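Local coordinates for protein 1-pyrroline-5-carboxylate dehydrogenase (PDB 1UZB) that probably catalyses the NAD(P)-dependent oxidation of 1-pyrroline-5-carboxylate, by way of its open semialdehyde form, to glutamate in proline breakdown, at residues A79-W90 against V198-A206; L101-M109 against V219-P229. All blocks are in the same frame, centred on the assembly; numbering follows the deposited sequence.

Both contacts are buried and lie in the Rossmann-like part of the aldehyde dehydrogenase fold, with centres about 16 Å apart. Interaction 1 lays helix 73-90 on strand 203-207 and on the end of helix 188-199. Interaction 2 pairs helix 95-111 with helix 213-226. The segments of the two contacts alternate along the chain, and the contacts meet where Trp-90 packs on Leu-101 and Pro-229, and Val-198 on Phe-228. Their chemistry differs. In interaction 1 side-chain donors bind two helix carbonyls, one within helix 73-90 and one at the end of helix 188-199. Interaction 2 is mostly apolar packing. No other chain touches interaction 1, whereas two neighbouring subunits also pack against interaction 2.

Interaction 1 of 2, residues A79-W90 against V198-A206; sequences ALEAAWKAFKTW and VAVGNTVIA
Ala-83 faces Thr-203 where the segments of helix 79-90 and strand 203-206 run nearly antiparallel, at 159°, with axes 7.9 Å apart. Thr-203 holds its OG1 between its backbone N and carbonyl carbon (chi1 59°). That turns the hydroxyl to the helix, where OG1 donates to Ala-83 O at 2.8 Å. It arrives well above the carbonyl plane. The helical donor Phe-87 N reaches the same oxygen from the opposite face, so two bonds grip it. The other branch, Thr-203 CG2, rests 3.6 Å from Phe-87 N. Further along the strand, Ile-205 crosses Leu-80 at about a right angle, and its CD1 presses on the helix backbone, 3.4 Å from Leu-80 N.

Strand 203-207 ends a beta-alpha-beta crossover that starts in strand 165-180 and passes through helix 188-199. Thr-203 and Ile-205 point to helix 73-90 on one face of this sheet. Val-204 and Ala-206 meet helix 188-199 on the other.

Trp-90 bonds to the end of that helix. Its NE1 donates to Val-198 O at 3.0 Å, in the carbonyl plane and on a lone pair, but the bond is bent (141° at the hydrogen). Val-198 O also takes Gly-201 N, one bond of the Schellman motif in which Gly-201 is the C-prime residue. Val-198 CG1 packs 3.6 Å from Trp-90 CZ2. Gly-201 O is buried without a polar partner; Phe-87 CE1, at the ring edge, lies 3.2 Å from it, and Trp-90 CD1 is 3.4 Å away.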
loop_
_atom_site.group_PDB
_atom_site.type_symbol
_atom_site.label_atom_id
_atom_site.label_comp_id
_atom_site.label_asym_id
_atom_site.label_seq_id
_atom_site.Cartn_x
_atom_site.Cartn_y
_atom_site.Cartn_z
ATOM N N ALA A 79 -44.204 -10.493 9.133
ATOM C CA ALA A 79 -42.750 -10.542 9.118
ATOM C C ALA A 79 -42.197 -9.447 8.213
ATOM O O ALA A 79 -41.193 -8.815 8.539
ATOM C CB ALA A 79 -42.280 -11.909 8.642
ATOM N N LEU A 80 -42.855 -9.216 7.083
ATOM C CA LEU A 80 -42.395 -8.187 6.157
ATOM C C LEU A 80 -42.529 -6.809 6.796
ATOM O O LEU A 80 -41.655 -5.960 6.640
ATOM C CB LEU A 80 -43.186 -8.258 4.847
ATOM C CG LEU A 80 -42.709 -7.383 3.682
ATOM C CD1 LEU A 80 -41.230 -7.621 3.412
ATOM C CD2 LEU A 80 -43.538 -7.704 2.445
ATOM N N GLU A 81 -43.621 -6.585 7.519
ATOM C CA GLU A 81 -43.818 -5.305 8.186
ATOM C C GLU A 81 -42.726 -5.099 9.233
ATOM O O GLU A 81 -42.155 -4.012 9.346
ATOM C CB GLU A 81 -45.194 -5.251 8.858
ATOM C CG GLU A 81 -46.357 -5.083 7.895
ATOM C CD GLU A 81 -46.349 -3.728 7.213
ATOM O OE1 GLU A 81 -46.366 -2.704 7.929
ATOM O OE2 GLU A 81 -46.328 -3.684 5.965
ATOM N N ALA A 82 -42.436 -6.147 9.998
ATOM C CA ALA A 82 -41.408 -6.068 11.028
ATOM C C ALA A 82 -40.032 -5.829 10.414
ATOM O O ALA A 82 -39.232 -5.058 10.947
ATOM C CB ALA A 82 -41.392 -7.347 11.856
ATOM N N ALA A 83 -39.765 -6.486 9.290
ATOM C CA ALA A 83 -38.483 -6.354 8.609
ATOM C C ALA A 83 -38.249 -4.941 8.084
ATOM O O ALA A 83 -37.133 -4.422 8.164
ATOM C CB ALA A 83 -38.396 -7.362 7.471
ATOM N N TRP A 84 -39.289 -4.311 7.543
ATOM C CA TRP A 84 -39.122 -2.956 7.034
ATOM C C TRP A 84 -38.977 -1.960 8.171
ATOM O O TRP A 84 -38.214 -1.000 8.074
ATOM C CB TRP A 84 -40.291 -2.552 6.134
ATOM C CG TRP A 84 -40.128 -3.045 4.732
ATOM C CD1 TRP A 84 -40.853 -4.019 4.113
ATOM C CD2 TRP A 84 -39.147 -2.608 3.782
ATOM N NE1 TRP A 84 -40.383 -4.221 2.837
ATOM C CE2 TRP A 84 -39.336 -3.368 2.608
ATOM C CE3 TRP A 84 -38.126 -1.647 3.810
ATOM C CZ2 TRP A 84 -38.543 -3.199 1.468
ATOM C CZ3 TRP A 84 -37.333 -1.478 2.668
ATOM C CH2 TRP A 84 -37.551 -2.254 1.515
ATOM N N LYS A 85 -39.711 -2.186 9.255
ATOM C CA LYS A 85 -39.617 -1.297 10.403
ATOM C C LYS A 85 -38.202 -1.378 10.979
ATOM O O LYS A 85 -37.607 -0.363 11.345
ATOM C CB LYS A 85 -40.647 -1.696 11.463
ATOM C CG LYS A 85 -40.697 -0.767 12.659
ATOM C CD LYS A 85 -41.779 -1.187 13.634
ATOM C CE LYS A 85 -41.852 -0.230 14.811
ATOM N NZ LYS A 85 -42.176 1.154 14.366
ATOM N N ALA A 86 -37.658 -2.590 11.043
ATOM C CA ALA A 86 -36.313 -2.788 11.568
ATOM C C ALA A 86 -35.265 -2.167 10.645
ATOM O O ALA A 86 -34.290 -1.565 11.106
ATOM C CB ALA A 86 -36.040 -4.278 11.744
ATOM N N PHE A 87 -35.472 -2.309 9.342
ATOM C CA PHE A 87 -34.539 -1.768 8.361
ATOM C C PHE A 87 -34.269 -0.282 8.574
ATOM O O PHE A 87 -33.129 0.171 8.451
ATOM C CB PHE A 87 -35.077 -1.989 6.948
ATOM C CG PHE A 87 -34.205 -1.411 5.870
ATOM C CD1 PHE A 87 -32.957 -1.962 5.590
ATOM C CD2 PHE A 87 -34.631 -0.313 5.131
ATOM C CE1 PHE A 87 -32.150 -1.425 4.585
ATOM C CE2 PHE A 87 -33.833 0.231 4.127
ATOM C CZ PHE A 87 -32.592 -0.324 3.853
ATOM N N LYS A 88 -35.318 0.470 8.901
ATOM C CA LYS A 88 -35.191 1.912 9.110
ATOM C C LYS A 88 -34.057 2.305 10.045
ATOM O O LYS A 88 -33.395 3.319 9.825
ATOM C CB LYS A 88 -36.505 2.502 9.633
ATOM C CG LYS A 88 -37.577 2.675 8.571
ATOM C CD LYS A 88 -38.828 3.321 9.150
ATOM C CE LYS A 88 -39.863 3.597 8.070
ATOM N NZ LYS A 88 -40.266 2.357 7.350
ATOM N N THR A 89 -33.836 1.514 11.092
ATOM C CA THR A 89 -32.765 1.811 12.037
ATOM C C THR A 89 -31.533 0.923 11.867
ATOM O O THR A 89 -30.411 1.379 12.065
ATOM C CB THR A 89 -33.257 1.716 13.501
ATOM O OG1 THR A 89 -33.879 0.445 13.725
ATOM C CG2 THR A 89 -34.251 2.832 13.797
ATOM N N TRP A 90 -31.738 -0.336 11.487
ATOM C CA TRP A 90 -30.629 -1.271 11.296
ATOM C C TRP A 90 -29.657 -0.778 10.223
ATOM O O TRP A 90 -28.440 -0.939 10.347
ATOM C CB TRP A 90 -31.187 -2.651 10.925
ATOM C CG TRP A 90 -30.157 -3.721 10.661
ATOM C CD1 TRP A 90 -29.938 -4.370 9.477
ATOM C CD2 TRP A 90 -29.249 -4.299 11.609
ATOM N NE1 TRP A 90 -28.954 -5.318 9.630
ATOM C CE2 TRP A 90 -28.513 -5.297 10.927
ATOM C CE3 TRP A 90 -28.987 -4.073 12.968
ATOM C CZ2 TRP A 90 -27.534 -6.068 11.558
ATOM C CZ3 TRP A 90 -28.012 -4.843 13.597
ATOM C CH2 TRP A 90 -27.299 -5.828 12.888
ATOM N N VAL A 198 -27.734 -9.289 5.822
ATOM C CA VAL A 198 -27.910 -8.619 7.107
ATOM C C VAL A 198 -26.661 -7.873 7.571
ATOM O O VAL A 198 -26.758 -6.791 8.147
ATOM C CB VAL A 198 -28.338 -9.643 8.192
ATOM C CG1 VAL A 198 -28.211 -9.041 9.586
ATOM C CG2 VAL A 198 -29.773 -10.080 7.938
ATOM N N ALA A 199 -25.491 -8.442 7.310
ATOM C CA ALA A 199 -24.237 -7.827 7.730
ATOM C C ALA A 199 -24.080 -6.390 7.251
ATOM O O ALA A 199 -23.596 -5.528 7.992
ATOM C CB ALA A 199 -23.060 -8.663 7.240
ATOM N N VAL A 200 -24.495 -6.127 6.017
ATOM C CA VAL A 200 -24.358 -4.794 5.457
ATOM C C VAL A 200 -25.570 -3.884 5.624
ATOM O O VAL A 200 -25.632 -2.814 5.014
ATOM C CB VAL A 200 -23.960 -4.856 3.961
ATOM C CG1 VAL A 200 -22.581 -5.490 3.822
ATOM C CG2 VAL A 200 -24.999 -5.637 3.168
ATOM N N GLY A 201 -26.542 -4.301 6.433
ATOM C CA GLY A 201 -27.680 -3.432 6.682
ATOM C C GLY A 201 -29.058 -3.806 6.181
ATOM O O GLY A 201 -30.000 -3.044 6.381
ATOM N N ASN A 202 -29.194 -4.949 5.520
ATOM C CA ASN A 202 -30.504 -5.375 5.040
ATOM C C ASN A 202 -31.193 -6.159 6.150
ATOM O O ASN A 202 -30.573 -6.503 7.162
ATOM C CB ASN A 202 -30.354 -6.288 3.821
ATOM C CG ASN A 202 -29.717 -5.592 2.641
ATOM O OD1 ASN A 202 -30.367 -4.825 1.932
ATOM N ND2 ASN A 202 -28.433 -5.852 2.425
ATOM N N THR A 203 -32.483 -6.426 5.969
ATOM C CA THR A 203 -33.229 -7.233 6.925
ATOM C C THR A 203 -33.775 -8.406 6.118
ATOM O O THR A 203 -33.993 -8.293 4.905
ATOM C CB THR A 203 -34.346 -6.441 7.628
ATOM O OG1 THR A 203 -35.263 -5.925 6.659
ATOM C CG2 THR A 203 -33.740 -5.298 8.435
ATOM N N VAL A 204 -33.987 -9.535 6.786
ATOM C CA VAL A 204 -34.398 -10.746 6.099
ATOM C C VAL A 204 -35.540 -11.556 6.701
ATOM O O VAL A 204 -35.710 -11.620 7.922
ATOM C CB VAL A 204 -33.159 -11.688 5.975
ATOM C CG1 VAL A 204 -33.566 -13.081 5.515
ATOM C CG2 VAL A 204 -32.148 -11.084 5.020
ATOM N N ILE A 205 -36.324 -12.158 5.813
ATOM C CA ILE A 205 -37.396 -13.069 6.192
ATOM C C ILE A 205 -36.872 -14.379 5.600
ATOM O O ILE A 205 -36.696 -14.491 4.388
ATOM C CB ILE A 205 -38.742 -12.714 5.534
ATOM C CG1 ILE A 205 -39.195 -11.326 5.990
ATOM C CG2 ILE A 205 -39.788 -13.753 5.917
ATOM C CD1 ILE A 205 -40.492 -10.868 5.350
ATOM N N ALA A 206 -36.597 -15.357 6.456
ATOM C CA ALA A 206 -36.050 -16.625 5.992
ATOM C C ALA A 206 -37.022 -17.787 6.026
ATOM O O ALA A 206 -37.682 -18.031 7.041
ATOM C CB ALA A 206 -34.806 -16.976 6.806
#

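Interaction 2 of 2, residues L101-M109 against V219-P229; sequences LLLKAAALM and VFEIFHEAGFP
Ala-226 is a knob in a hole formed by Leu-101, Lys-104, Ala-105 and Leu-108, where the segments of helices 95-111 and 213-226 cross at 130° with axes 8.9 Å apart. Helix 213-226 is the connection of a beta-alpha-beta unit between parallel strands 203-207 and 233-235. Small residues let the backbones come close: Ala-105 CB and Ala-226 CB are 4.0 Å apart. Leu-108 CD1 lies over the last helical turn, 3.5 Å from Ala-226 N.

The aromatic contact follows the helix end. Gly-227 closes it in a Schellman motif, and Phe-228 then carries its ring back to helix 95-111. Leu-101 CD2 makes a CH-pi contact 3.9 Å from the Phe-228 ring centroid, almost on the ring normal. Leu-102 CD1 meets the same ring at its edge. An alanine in place of Phe-228 would probably open a gap under Leu-101 CD2 and leave Leu-102 CD1 without its aromatic neighbour.

Two polar residues also meet other subunits. Lys-104 lends CG to the packing, but its NZ is hydrogen-bonded to Phe-516 O of a neighbouring subunit. Glu-225 crosses Leu-108, with OE1 3.6 Å from Leu-108 CD2, and packs on Arg-452 of another neighbouring subunit.

Aliphatic contacts fill the other end. Met-109 and Ile-222 cross at about a right angle. With Ile-222 CG1 anti to the carbonyl carbon (chi1 -68°) and the chain extended beyond it, CD1 comes to 3.7 Å from Met-109 CA.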
loop_
_atom_site.group_PDB
_atom_site.type_symbol
_atom_site.label_atom_id
_atom_site.label_comp_id
_atom_site.label_asym_id
_atom_site.label_seq_id
_atom_site.Cartn_x
_atom_site.Cartn_y
_atom_site.Cartn_z
ATOM N N LEU A 101 -21.859 -7.836 15.975
ATOM C CA LEU A 101 -23.028 -8.660 16.265
ATOM C C LEU A 101 -22.859 -10.017 15.583
ATOM O O LEU A 101 -23.144 -11.061 16.178
ATOM C CB LEU A 101 -24.310 -7.969 15.781
ATOM C CG LEU A 101 -25.471 -8.016 16.785
ATOM C CD1 LEU A 101 -26.657 -7.233 16.243
ATOM C CD2 LEU A 101 -25.858 -9.462 17.068
ATOM N N LEU A 102 -22.389 -10.011 14.339
ATOM C CA LEU A 102 -22.161 -11.273 13.639
ATOM C C LEU A 102 -21.109 -12.096 14.377
ATOM O O LEU A 102 -21.284 -13.296 14.589
ATOM C CB LEU A 102 -21.700 -11.036 12.196
ATOM C CG LEU A 102 -22.796 -11.109 11.127
ATOM C CD1 LEU A 102 -23.741 -9.932 11.290
ATOM C CD2 LEU A 102 -22.166 -11.122 9.736
ATOM N N LEU A 103 -20.017 -11.453 14.780
ATOM C CA LEU A 103 -18.968 -12.171 15.491
ATOM C C LEU A 103 -19.503 -12.815 16.767
ATOM O O LEU A 103 -19.093 -13.915 17.133
ATOM C CB LEU A 103 -17.804 -11.232 15.805
ATOM C CG LEU A 103 -17.040 -10.712 14.583
ATOM C CD1 LEU A 103 -16.031 -9.668 15.031
ATOM C CD2 LEU A 103 -16.349 -11.866 13.860
ATOM N N LYS A 104 -20.418 -12.134 17.448
ATOM C CA LYS A 104 -21.007 -12.696 18.652
ATOM C C LYS A 104 -21.796 -13.951 18.275
ATOM O O LYS A 104 -21.689 -14.980 18.939
ATOM C CB LYS A 104 -21.923 -11.668 19.322
ATOM C CG LYS A 104 -22.842 -12.247 20.382
ATOM C CD LYS A 104 -22.084 -12.935 21.506
ATOM C CE LYS A 104 -21.447 -11.941 22.453
ATOM N NZ LYS A 104 -20.911 -12.621 23.677
ATOM N N ALA A 105 -22.585 -13.863 17.207
ATOM C CA ALA A 105 -23.366 -15.011 16.759
ATOM C C ALA A 105 -22.465 -16.197 16.413
ATOM O O ALA A 105 -22.806 -17.345 16.702
ATOM C CB ALA A 105 -24.222 -14.631 15.554
ATOM N N ALA A 106 -21.318 -15.928 15.794
ATOM C CA ALA A 106 -20.400 -17.001 15.434
ATOM C C ALA A 106 -19.857 -17.683 16.684
ATOM O O ALA A 106 -19.709 -18.904 16.715
ATOM C CB ALA A 106 -19.253 -16.454 14.595
ATOM N N ALA A 107 -19.559 -16.893 17.714
ATOM C CA ALA A 107 -19.035 -17.448 18.958
ATOM C C ALA A 107 -20.086 -18.332 19.618
ATOM O O ALA A 107 -19.769 -19.391 20.157
ATOM C CB ALA A 107 -18.619 -16.328 19.906
ATOM N N LEU A 108 -21.338 -17.890 19.571
ATOM C CA LEU A 108 -22.432 -18.657 20.150
ATOM C C LEU A 108 -22.665 -19.943 19.361
ATOM O O LEU A 108 -22.939 -20.995 19.944
ATOM C CB LEU A 108 -23.709 -17.811 20.186
ATOM C CG LEU A 108 -23.659 -16.603 21.127
ATOM C CD1 LEU A 108 -24.921 -15.771 20.957
ATOM C CD2 LEU A 108 -23.513 -17.073 22.573
ATOM N N MET A 109 -22.554 -19.868 18.035
ATOM C CA MET A 109 -22.744 -21.055 17.213
ATOM C C MET A 109 -21.608 -22.044 17.467
ATOM O O MET A 109 -21.836 -23.253 17.551
ATOM C CB MET A 109 -22.788 -20.684 15.729
ATOM C CG MET A 109 -23.046 -21.882 14.817
ATOM S SD MET A 109 -23.306 -21.458 13.077
ATOM C CE MET A 109 -24.982 -20.831 13.134
ATOM N N VAL A 219 -30.839 -22.374 14.680
ATOM C CA VAL A 219 -29.968 -21.297 14.231
ATOM C C VAL A 219 -30.600 -19.979 14.692
ATOM O O VAL A 219 -29.897 -19.065 15.119
ATOM C CB VAL A 219 -29.796 -21.314 12.690
ATOM C CG1 VAL A 219 -29.113 -20.034 12.221
ATOM C CG2 VAL A 219 -28.965 -22.532 12.283
ATOM N N PHE A 220 -31.928 -19.882 14.633
ATOM C CA PHE A 220 -32.576 -18.658 15.084
ATOM C C PHE A 220 -32.471 -18.456 16.589
ATOM O O PHE A 220 -32.492 -17.320 17.064
ATOM C CB PHE A 220 -34.030 -18.580 14.614
ATOM C CG PHE A 220 -34.187 -17.791 13.351
ATOM C CD1 PHE A 220 -33.823 -18.340 12.126
ATOM C CD2 PHE A 220 -34.586 -16.458 13.395
ATOM C CE1 PHE A 220 -33.845 -17.575 10.966
ATOM C CE2 PHE A 220 -34.612 -15.681 12.239
ATOM C CZ PHE A 220 -34.240 -16.241 11.020
ATOM N N GLU A 221 -32.346 -19.544 17.343
ATOM C CA GLU A 221 -32.170 -19.409 18.784
ATOM C C GLU A 221 -30.850 -18.665 18.980
ATOM O O GLU A 221 -30.722 -17.824 19.866
ATOM C CB GLU A 221 -32.079 -20.775 19.466
ATOM C CG GLU A 221 -33.398 -21.504 19.625
ATOM C CD GLU A 221 -33.237 -22.797 20.398
ATOM O OE1 GLU A 221 -32.446 -23.653 19.957
ATOM O OE2 GLU A 221 -33.896 -22.957 21.445
ATOM N N ILE A 222 -29.867 -18.985 18.141
ATOM C CA ILE A 222 -28.566 -18.333 18.215
ATOM C C ILE A 222 -28.688 -16.854 17.839
ATOM O O ILE A 222 -28.129 -15.987 18.518
ATOM C CB ILE A 222 -27.544 -19.038 17.296
ATOM C CG1 ILE A 222 -27.239 -20.433 17.853
ATOM C CG2 ILE A 222 -26.265 -18.217 17.202
ATOM C CD1 ILE A 222 -26.426 -21.315 16.919
ATOM N N PHE A 223 -29.423 -16.555 16.773
ATOM C CA PHE A 223 -29.595 -15.158 16.378
ATOM C C PHE A 223 -30.266 -14.367 17.504
ATOM O O PHE A 223 -29.893 -13.225 17.786
ATOM C CB PHE A 223 -30.453 -15.030 15.112
ATOM C CG PHE A 223 -29.818 -15.592 13.859
ATOM C CD1 PHE A 223 -28.433 -15.676 13.715
ATOM C CD2 PHE A 223 -30.622 -15.992 12.797
ATOM C CE1 PHE A 223 -27.863 -16.150 12.522
ATOM C CE2 PHE A 223 -30.066 -16.462 11.611
ATOM C CZ PHE A 223 -28.686 -16.542 11.472
ATOM N N HIS A 224 -31.259 -14.981 18.145
ATOM C CA HIS A 224 -31.975 -14.326 19.230
ATOM C C HIS A 224 -31.043 -14.055 20.402
ATOM O O HIS A 224 -31.002 -12.943 20.929
ATOM C CB HIS A 224 -33.148 -15.193 19.700
ATOM C CG HIS A 224 -33.919 -14.597 20.838
ATOM N ND1 HIS A 224 -34.709 -13.477 20.698
ATOM C CD2 HIS A 224 -34.001 -14.955 22.141
ATOM C CE1 HIS A 224 -35.247 -13.172 21.866
ATOM N NE2 HIS A 224 -34.833 -14.054 22.758
ATOM N N GLU A 225 -30.290 -15.070 20.807
ATOM C CA GLU A 225 -29.370 -14.908 21.925
ATOM C C GLU A 225 -28.296 -13.863 21.622
ATOM O O GLU A 225 -27.896 -13.101 22.506
ATOM C CB GLU A 225 -28.718 -16.247 22.279
ATOM C CG GLU A 225 -27.744 -16.154 23.440
ATOM C CD GLU A 225 -27.294 -17.509 23.945
ATOM O OE1 GLU A 225 -26.372 -17.547 24.785
ATOM O OE2 GLU A 225 -27.866 -18.530 23.511
ATOM N N ALA A 226 -27.833 -13.830 20.374
ATOM C CA ALA A 226 -26.810 -12.871 19.960
ATOM C C ALA A 226 -27.296 -11.437 20.133
ATOM O O ALA A 226 -26.507 -10.534 20.393
ATOM C CB ALA A 226 -26.413 -13.114 18.507
ATOM N N GLY A 227 -28.596 -11.230 19.957
ATOM C CA GLY A 227 -29.146 -9.900 20.140
ATOM C C GLY A 227 -29.514 -9.097 18.910
ATOM O O GLY A 227 -29.557 -7.870 18.975
ATOM N N PHE A 228 -29.762 -9.753 17.783
ATOM C CA PHE A 228 -30.168 -9.009 16.595
ATOM C C PHE A 228 -31.454 -8.263 16.947
ATOM O O PHE A 228 -32.366 -8.835 17.545
ATOM C CB PHE A 228 -30.416 -9.954 15.419
ATOM C CG PHE A 228 -29.160 -10.407 14.731
ATOM C CD1 PHE A 228 -28.532 -9.591 13.796
ATOM C CD2 PHE A 228 -28.585 -11.636 15.039
ATOM C CE1 PHE A 228 -27.350 -9.990 13.178
ATOM C CE2 PHE A 228 -27.401 -12.045 14.426
ATOM C CZ PHE A 228 -26.783 -11.221 13.494
ATOM N N PRO A 229 -31.534 -6.970 16.604
ATOM C CA PRO A 229 -32.734 -6.183 16.907
ATOM C C PRO A 229 -33.997 -6.801 16.315
ATOM O O PRO A 229 -33.950 -7.481 15.290
ATOM C CB PRO A 229 -32.418 -4.823 16.293
ATOM C CG PRO A 229 -30.921 -4.743 16.415
ATOM C CD PRO A 229 -30.482 -6.125 16.008
#